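Local coordinates for protein 2,4-dihydroxyhept-2-ene-1,7-dioic acid aldolase (PDB 6BDE) that binds heme as an H-NOX domain protein and probably senses nitric oxide in bacterial signalling, at residues V121-K124 / L129-I132; E163-K166 / T170-K173; L19-K24 / S56-V61. The protein carries 1 engineered substitution. All blocks are in the same frame, centred on the assembly; numbering follows the deposited sequence.

Read from the N terminus, the three contacts follow one another in series, none enclosing or crossing another. Interaction 3 comes first: helix 19-27 meets the end of helix 45-59, closing a loop of 31 residues in the helical part of the H-NOX fold. Interactions 1 and 2 each close a short beta hairpin, with four and three residues between their segments. Strands 128-134 and 171-178 are neighbours in one antiparallel sheet, and there the hairpins touch, Ile132 and Thr130 packing on Lys173. Interaction 3 stands apart, its centre about 36 Å from that of interaction 1 and about 28 Å from that of interaction 2.

Interaction 1. Residues V121-K124 / L129-I132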
loop_
_atom_site.group_PDB
_atom_site.type_symbol
_atom_site.label_atom_id
_atom_site.label_comp_id
_atom_site.label_asym_id
_atom_site.label_seq_id
_atom_site.Cartn_x
_atom_site.Cartn_y
_atom_site.Cartn_z
ATOM N N VAL A 121 14.657 -8.673 3.185
ATOM C CA VAL A 121 14.856 -8.777 4.626
ATOM C C VAL A 121 16.346 -8.698 4.927
ATOM O O VAL A 121 17.154 -9.411 4.318
ATOM C CB VAL A 121 14.252 -10.081 5.166
ATOM C CG1 VAL A 121 14.536 -10.223 6.656
ATOM C CG2 VAL A 121 12.756 -10.125 4.896
ATOM N N GLU A 122 16.716 -7.820 5.858
ATOM C CA GLU A 122 18.084 -7.736 6.349
ATOM C C GLU A 122 18.249 -8.275 7.760
ATOM O O GLU A 122 19.295 -8.848 8.069
ATOM C CB GLU A 122 18.580 -6.284 6.306
ATOM C CG GLU A 122 18.722 -5.723 4.901
ATOM C CD GLU A 122 19.365 -4.350 4.880
ATOM O OE1 GLU A 122 19.310 -3.649 5.914
ATOM O OE2 GLU A 122 19.925 -3.971 3.831
ATOM N N GLU A 123 17.244 -8.104 8.617
ATOM C CA GLU A 123 17.244 -8.650 9.966
ATOM C C GLU A 123 15.834 -9.111 10.304
ATOM O O GLU A 123 14.850 -8.536 9.834
ATOM C CB GLU A 123 17.719 -7.623 11.004
ATOM C CG GLU A 123 19.130 -7.105 10.784
ATOM C CD GLU A 123 19.471 -5.947 11.698
ATOM O OE1 GLU A 123 18.920 -5.890 12.818
ATOM O OE2 GLU A 123 20.287 -5.092 11.295
ATOM N N LYS A 124 15.743 -10.155 11.127
ATOM C CA LYS A 124 14.441 -10.693 11.502
ATOM C C LYS A 124 14.555 -11.455 12.814
ATOM O O LYS A 124 15.396 -12.350 12.943
ATOM C CB LYS A 124 13.887 -11.616 10.411
ATOM C CG LYS A 124 12.595 -12.317 10.802
ATOM C CD LYS A 124 12.135 -13.285 9.726
ATOM C CE LYS A 124 10.774 -13.875 10.064
ATOM N NZ LYS A 124 10.743 -14.462 11.432
ATOM N N LEU A 129 11.674 -6.813 12.561
ATOM C CA LEU A 129 11.882 -7.055 11.139
ATOM C C LEU A 129 12.385 -5.777 10.487
ATOM O O LEU A 129 11.757 -4.724 10.618
ATOM C CB LEU A 129 10.587 -7.521 10.463
ATOM C CG LEU A 129 10.672 -7.761 8.953
ATOM C CD1 LEU A 129 11.588 -8.936 8.658
ATOM C CD2 LEU A 129 9.288 -7.994 8.372
ATOM N N THR A 130 13.516 -5.875 9.790
ATOM C CA THR A 130 14.079 -4.764 9.035
ATOM C C THR A 130 14.129 -5.162 7.568
ATOM O O THR A 130 14.783 -6.149 7.213
ATOM C CB THR A 130 15.473 -4.390 9.544
ATOM O OG1 THR A 130 15.383 -3.939 10.902
ATOM C CG2 THR A 130 16.075 -3.283 8.688
ATOM N N MET A 131 13.438 -4.401 6.722
ATOM C CA MET A 131 13.351 -4.694 5.300
ATOM C C MET A 131 13.678 -3.452 4.486
ATOM O O MET A 131 13.442 -2.322 4.921
ATOM C CB MET A 131 11.956 -5.204 4.912
ATOM C CG MET A 131 11.607 -6.571 5.465
ATOM S SD MET A 131 10.102 -7.226 4.724
ATOM C CE MET A 131 8.921 -5.963 5.183
ATOM N N ILE A 132 14.220 -3.677 3.293
ATOM C CA ILE A 132 14.504 -2.612 2.340
ATOM C C ILE A 132 13.423 -2.635 1.270
ATOM O O ILE A 132 13.236 -3.649 0.585
ATOM C CB ILE A 132 15.901 -2.763 1.717
ATOM C CG1 ILE A 132 16.972 -2.824 2.806
ATOM C CG2 ILE A 132 16.181 -1.608 0.769
ATOM C CD1 ILE A 132 17.041 -1.578 3.661
#
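Thr130 meets Glu122 and Glu123 together. Thr130 O accepts a nearly straight bond from Glu122 N (2.9 Å, 171° at the hydrogen) and a weak one from Glu123 N at 3.4 Å. In return, Thr130 N gives its hydrogen to Glu123 O at 3.0 Å. Two residues opposite one make this a classic beta bulge, set in the antiparallel hairpin that brings 121-124 against strand 128-134. The chain turns a corner at Glu122, whose side chain, extended beyond CG (chi2 -173°), runs obliquely across Ile132 and lays OE2 3.3 Å from Ile132 CG1. The carboxylate thus rests on hydrocarbon, with Lys173 of strand 171-178 also touching both residues. On the face shared by Val121, Leu129 and Met131, the two Val121 methyls divide the work: CG1 meets Leu129 CD1 at 3.8 Å, the side chains crossing at about a right angle, while CG2 lies against Met131 CG. Leu129 CD1 also reaches Glu123 O at 3.5 Å and packs against Lys124 CB. Leu129 also touches Ile93 and Leu96 of helix 92-96, and the side chain of Met131 comes within about 5 Å of the heme.

Interaction 2. Residues E163-K166 / T170-K173; sequences EKIK and TEVK
Lys173 and Glu163 exchange a pair of backbone bonds: Lys173 N donates to Glu163 O at 2.8 Å, and Glu163 N to Lys173 O at 2.9 Å. Toward the turn the pairing changes character, because Glu171 O takes two donors, the N-H groups of consecutive residues. Ile165 N lies 2.8 Å from Glu171 O but with a bent approach (132° at the hydrogen), whereas Lys166 N, longer at 3.3 Å, comes in straighter, in the carbonyl plane on a lone pair. A side-chain bond follows: Lys166 NZ donates to Thr170 OG1 at 2.9 Å. A bend at chi3 (78°) carries the lysine chain along the threonine hydroxyl, which Asp168 in the turn also engages.

Packing builds outward from these bonds. Glu171, its CG anti to the backbone N (chi1 -176°), extends against both Ile165 and Lys166: Ile165 CB and CG2 lie against its carboxylate, and Lys166 CD is 3.7 Å from Glu171 CB, the Lys166 chain crossing it at about a right angle. Glu163 and Lys173 run side by side in the same direction, and their charged ends, Glu163 OE1 and Lys173 NZ, remain 4.6 Å apart, beyond a salt bridge, where a mild attraction may still be felt.

This is the end of a beta hairpin formed by strands 158-164 and 171-178. Strand 128-134 borders 171-178 on its other side, bonding Val172 to the heme-binding Tyr133 through the backbones, while His140 of helix 140-153 packs on Lys164 and Val172.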
loop_
_atom_site.group_PDB
_atom_site.type_symbol
_atom_site.label_atom_id
_atom_site.label_comp_id
_atom_site.label_asym_id
_atom_site.label_seq_id
_atom_site.Cartn_x
_atom_site.Cartn_y
_atom_site.Cartn_z
ATOM N N GLU A 163 13.101 5.007 6.884
ATOM C CA GLU A 163 14.312 5.766 6.583
ATOM C C GLU A 163 14.482 5.803 5.071
ATOM O O GLU A 163 14.730 4.767 4.446
ATOM C CB GLU A 163 15.537 5.147 7.255
ATOM C CG GLU A 163 15.459 5.077 8.770
ATOM C CD GLU A 163 16.761 4.611 9.393
ATOM O OE1 GLU A 163 17.691 4.261 8.635
ATOM O OE2 GLU A 163 16.856 4.592 10.638
ATOM N N LYS A 164 14.348 6.991 4.487
ATOM C CA LYS A 164 14.496 7.155 3.045
ATOM C C LYS A 164 15.978 7.114 2.691
ATOM O O LYS A 164 16.719 8.060 2.977
ATOM C CB LYS A 164 13.859 8.463 2.586
ATOM C CG LYS A 164 12.356 8.534 2.795
ATOM C CD LYS A 164 11.777 9.799 2.180
ATOM C CE LYS A 164 10.328 9.999 2.588
ATOM N NZ LYS A 164 9.841 11.364 2.243
ATOM N N ILE A 165 16.413 6.014 2.074
ATOM C CA ILE A 165 17.793 5.934 1.606
ATOM C C ILE A 165 17.989 6.835 0.394
ATOM O O ILE A 165 18.991 7.554 0.292
ATOM C CB ILE A 165 18.174 4.474 1.304
ATOM C CG1 ILE A 165 17.757 3.562 2.462
ATOM C CG2 ILE A 165 19.667 4.361 1.047
ATOM C CD1 ILE A 165 18.322 3.977 3.806
ATOM N N LYS A 166 17.045 6.807 -0.540
ATOM C CA LYS A 166 16.965 7.790 -1.609
ATOM C C LYS A 166 15.880 8.800 -1.262
ATOM O O LYS A 166 14.795 8.428 -0.806
ATOM C CB LYS A 166 16.666 7.123 -2.955
ATOM C CG LYS A 166 17.723 6.117 -3.390
ATOM C CD LYS A 166 17.238 5.251 -4.543
ATOM C CE LYS A 166 17.294 5.996 -5.868
ATOM N NZ LYS A 166 16.549 5.270 -6.936
ATOM N N THR A 170 12.223 6.108 -3.357
ATOM C CA THR A 170 12.313 4.891 -4.153
ATOM C C THR A 170 13.150 3.805 -3.490
ATOM O O THR A 170 13.182 2.677 -3.994
ATOM C CB THR A 170 12.883 5.201 -5.543
ATOM O OG1 THR A 170 14.159 5.835 -5.413
ATOM C CG2 THR A 170 11.939 6.118 -6.310
ATOM N N GLU A 171 13.831 4.118 -2.390
ATOM C CA GLU A 171 14.507 3.117 -1.567
ATOM C C GLU A 171 14.310 3.520 -0.114
ATOM O O GLU A 171 14.816 4.562 0.316
ATOM C CB GLU A 171 15.991 3.005 -1.911
ATOM C CG GLU A 171 16.703 1.902 -1.141
ATOM C CD GLU A 171 18.195 1.869 -1.402
ATOM O OE1 GLU A 171 18.652 2.555 -2.340
ATOM O OE2 GLU A 171 18.911 1.159 -0.665
ATOM N N VAL A 172 13.569 2.708 0.637
ATOM C CA VAL A 172 13.178 3.033 2.003
ATOM C C VAL A 172 13.462 1.833 2.893
ATOM O O VAL A 172 13.057 0.709 2.577
ATOM C CB VAL A 172 11.690 3.425 2.092
ATOM C CG1 VAL A 172 11.320 3.797 3.520
ATOM C CG2 VAL A 172 11.377 4.570 1.138
ATOM N N LYS A 173 14.150 2.072 4.007
ATOM C CA LYS A 173 14.395 1.040 5.006
ATOM C C LYS A 173 13.257 1.047 6.021
ATOM O O LYS A 173 13.003 2.068 6.668
ATOM C CB LYS A 173 15.736 1.264 5.703
ATOM C CG LYS A 173 16.089 0.190 6.722
ATOM C CD LYS A 173 17.214 0.643 7.639
ATOM C CE LYS A 173 18.286 -0.427 7.773
ATOM N NZ LYS A 173 19.385 -0.005 8.684
#

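Interaction 3. Residues L19-K24 / S56-V61; sequences LEMVDK and SANTDV
Asn58 meets both Met21 and Lys24, which project from successive turns of helix 19-27. Met21 bends twice, at chi2 and again at chi3 (63° and 69°). The two bends set sulfur and methyl side by side against Asn58: Met21 SD and CE each lie 3.6 Å from Asn58 CB. The same methyl, Met21 CE, also touches Thr59 CG2 at 3.9 Å, bringing it against two consecutive residues of the partner helix.

Lys24 behaves differently. Its chain runs out straight, and it passes the Asn58 amide along its length, coming from the opposite direction. Lys24 CG stands 3.3 Å from Asn58 ND2, and Lys24 CE lies 3.6 Å from Asn58 CG; the ammonium nitrogen, Lys24 NZ, ends 4.2 Å from Asn58 OD1, so this is a contact of the aliphatic chain with the amide group.

Asn58 holds its CG beside the backbone N (chi1 -66°), which directs the amide across to the other helix. Asn58 ND2 makes a weak hydrogen bond to Met21 SD, a soft acceptor, at 3.6 Å, while its stronger partner is Gln28 OE1, which follows helix 19-27. Thr59 OG1 bonds to Leu55 O, one turn back in its own helix, and its CG2 is left to meet the methionine methyl.

Beyond Thr59 the helix ends: Asp60 has positive phi, and Ser56 OG donates to Val61 O at 2.6 Å. The arrangement is plain packing of helix 19-27 on the C-terminal end of helix 45-59, a surface contact between helices of the H-NOX fold, away from the heme site.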
loop_
_atom_site.group_PDB
_atom_site.type_symbol
_atom_site.label_atom_id
_atom_site.label_comp_id
_atom_site.label_asym_id
_atom_site.label_seq_id
_atom_site.Cartn_x
_atom_site.Cartn_y
_atom_site.Cartn_z
ATOM N N LEU A 19 -17.885 13.195 -4.570
ATOM C CA LEU A 19 -17.853 12.864 -5.992
ATOM C C LEU A 19 -17.279 14.001 -6.826
ATOM O O LEU A 19 -16.634 13.753 -7.852
ATOM C CB LEU A 19 -19.260 12.516 -6.479
ATOM C CG LEU A 19 -19.367 11.863 -7.858
ATOM C CD1 LEU A 19 -18.863 10.429 -7.812
ATOM C CD2 LEU A 19 -20.798 11.922 -8.373
ATOM N N GLU A 20 -17.508 15.249 -6.412
ATOM C CA GLU A 20 -16.980 16.384 -7.159
ATOM C C GLU A 20 -15.457 16.417 -7.135
ATOM O O GLU A 20 -14.834 16.859 -8.107
ATOM C CB GLU A 20 -17.548 17.692 -6.605
ATOM C CG GLU A 20 -17.486 17.816 -5.088
ATOM C CD GLU A 20 -18.699 17.220 -4.399
ATOM O OE1 GLU A 20 -18.580 16.820 -3.222
ATOM O OE2 GLU A 20 -19.770 17.148 -5.037
ATOM N N MET A 21 -14.839 15.961 -6.042
ATOM C CA MET A 21 -13.384 15.893 -6.008
ATOM C C MET A 21 -12.860 14.811 -6.945
ATOM O O MET A 21 -11.806 14.988 -7.566
ATOM C CB MET A 21 -12.906 15.656 -4.573
ATOM C CG MET A 21 -11.398 15.538 -4.408
ATOM S SD MET A 21 -10.528 17.053 -4.860
ATOM C CE MET A 21 -11.043 18.163 -3.552
ATOM N N VAL A 22 -13.588 13.697 -7.072
ATOM C CA VAL A 22 -13.204 12.656 -8.022
ATOM C C VAL A 22 -13.185 13.220 -9.437
ATOM O O VAL A 22 -12.235 13.005 -10.200
ATOM C CB VAL A 22 -14.151 11.448 -7.913
ATOM C CG1 VAL A 22 -13.756 10.374 -8.920
ATOM C CG2 VAL A 22 -14.148 10.893 -6.500
ATOM N N ASP A 23 -14.238 13.955 -9.803
ATOM C CA ASP A 23 -14.280 14.597 -11.112
ATOM C C ASP A 23 -13.199 15.660 -11.249
ATOM O O ASP A 23 -12.672 15.871 -12.347
ATOM C CB ASP A 23 -15.655 15.222 -11.348
ATOM C CG ASP A 23 -16.760 14.190 -11.419
ATOM O OD1 ASP A 23 -17.831 14.423 -10.820
ATOM O OD2 ASP A 23 -16.561 13.148 -12.078
ATOM N N LYS A 24 -12.856 16.336 -10.150
ATOM C CA LYS A 24 -11.886 17.423 -10.219
ATOM C C LYS A 24 -10.486 16.899 -10.517
ATOM O O LYS A 24 -9.829 17.360 -11.457
ATOM C CB LYS A 24 -11.896 18.221 -8.914
ATOM C CG LYS A 24 -10.804 19.276 -8.837
ATOM C CD LYS A 24 -11.199 20.434 -7.934
ATOM C CE LYS A 24 -10.101 21.485 -7.881
ATOM N NZ LYS A 24 -10.523 22.704 -7.138
ATOM N N SER A 56 -3.758 15.861 -3.481
ATOM C CA SER A 56 -3.015 16.472 -2.384
ATOM C C SER A 56 -3.099 17.992 -2.438
ATOM O O SER A 56 -3.254 18.650 -1.403
ATOM C CB SER A 56 -1.558 16.013 -2.419
ATOM O OG SER A 56 -0.837 16.525 -1.312
ATOM N N ALA A 57 -2.999 18.568 -3.638
ATOM C CA ALA A 57 -3.086 20.019 -3.767
ATOM C C ALA A 57 -4.489 20.521 -3.449
ATOM O O ALA A 57 -4.650 21.587 -2.842
ATOM C CB ALA A 57 -2.669 20.448 -5.174
ATOM N N ASN A 58 -5.515 19.764 -3.841
ATOM C CA ASN A 58 -6.886 20.218 -3.635
ATOM C C ASN A 58 -7.304 20.082 -2.175
ATOM O O ASN A 58 -7.997 20.955 -1.638
ATOM C CB ASN A 58 -7.833 19.435 -4.543
ATOM C CG ASN A 58 -7.604 19.728 -6.011
ATOM O OD1 ASN A 58 -6.926 20.693 -6.363
ATOM N ND2 ASN A 58 -8.157 18.888 -6.878
ATOM N N THR A 59 -6.881 19.008 -1.512
ATOM C CA THR A 59 -7.322 18.720 -0.155
ATOM C C THR A 59 -6.353 19.210 0.913
ATOM O O THR A 59 -6.718 19.221 2.094
ATOM C CB THR A 59 -7.537 17.213 0.018
ATOM O OG1 THR A 59 -6.287 16.532 -0.151
ATOM C CG2 THR A 59 -8.528 16.699 -1.017
ATOM N N ASP A 60 -5.141 19.612 0.528
ATOM C CA ASP A 60 -4.074 20.005 1.450
ATOM C C ASP A 60 -3.644 18.858 2.361
ATOM O O ASP A 60 -3.022 19.085 3.402
ATOM C CB ASP A 60 -4.472 21.228 2.289
ATOM C CG ASP A 60 -3.270 22.020 2.768
ATOM O OD1 ASP A 60 -2.169 21.833 2.205
ATOM O OD2 ASP A 60 -3.424 22.829 3.707
ATOM N N VAL A 61 -3.964 17.622 1.987
ATOM C CA VAL A 61 -3.475 16.435 2.678
ATOM C C VAL A 61 -2.277 15.907 1.907
ATOM O O VAL A 61 -2.311 15.817 0.674
ATOM C CB VAL A 61 -4.575 15.363 2.804
ATOM C CG1 VAL A 61 -4.018 14.092 3.441
ATOM C CG2 VAL A 61 -5.761 15.903 3.594
#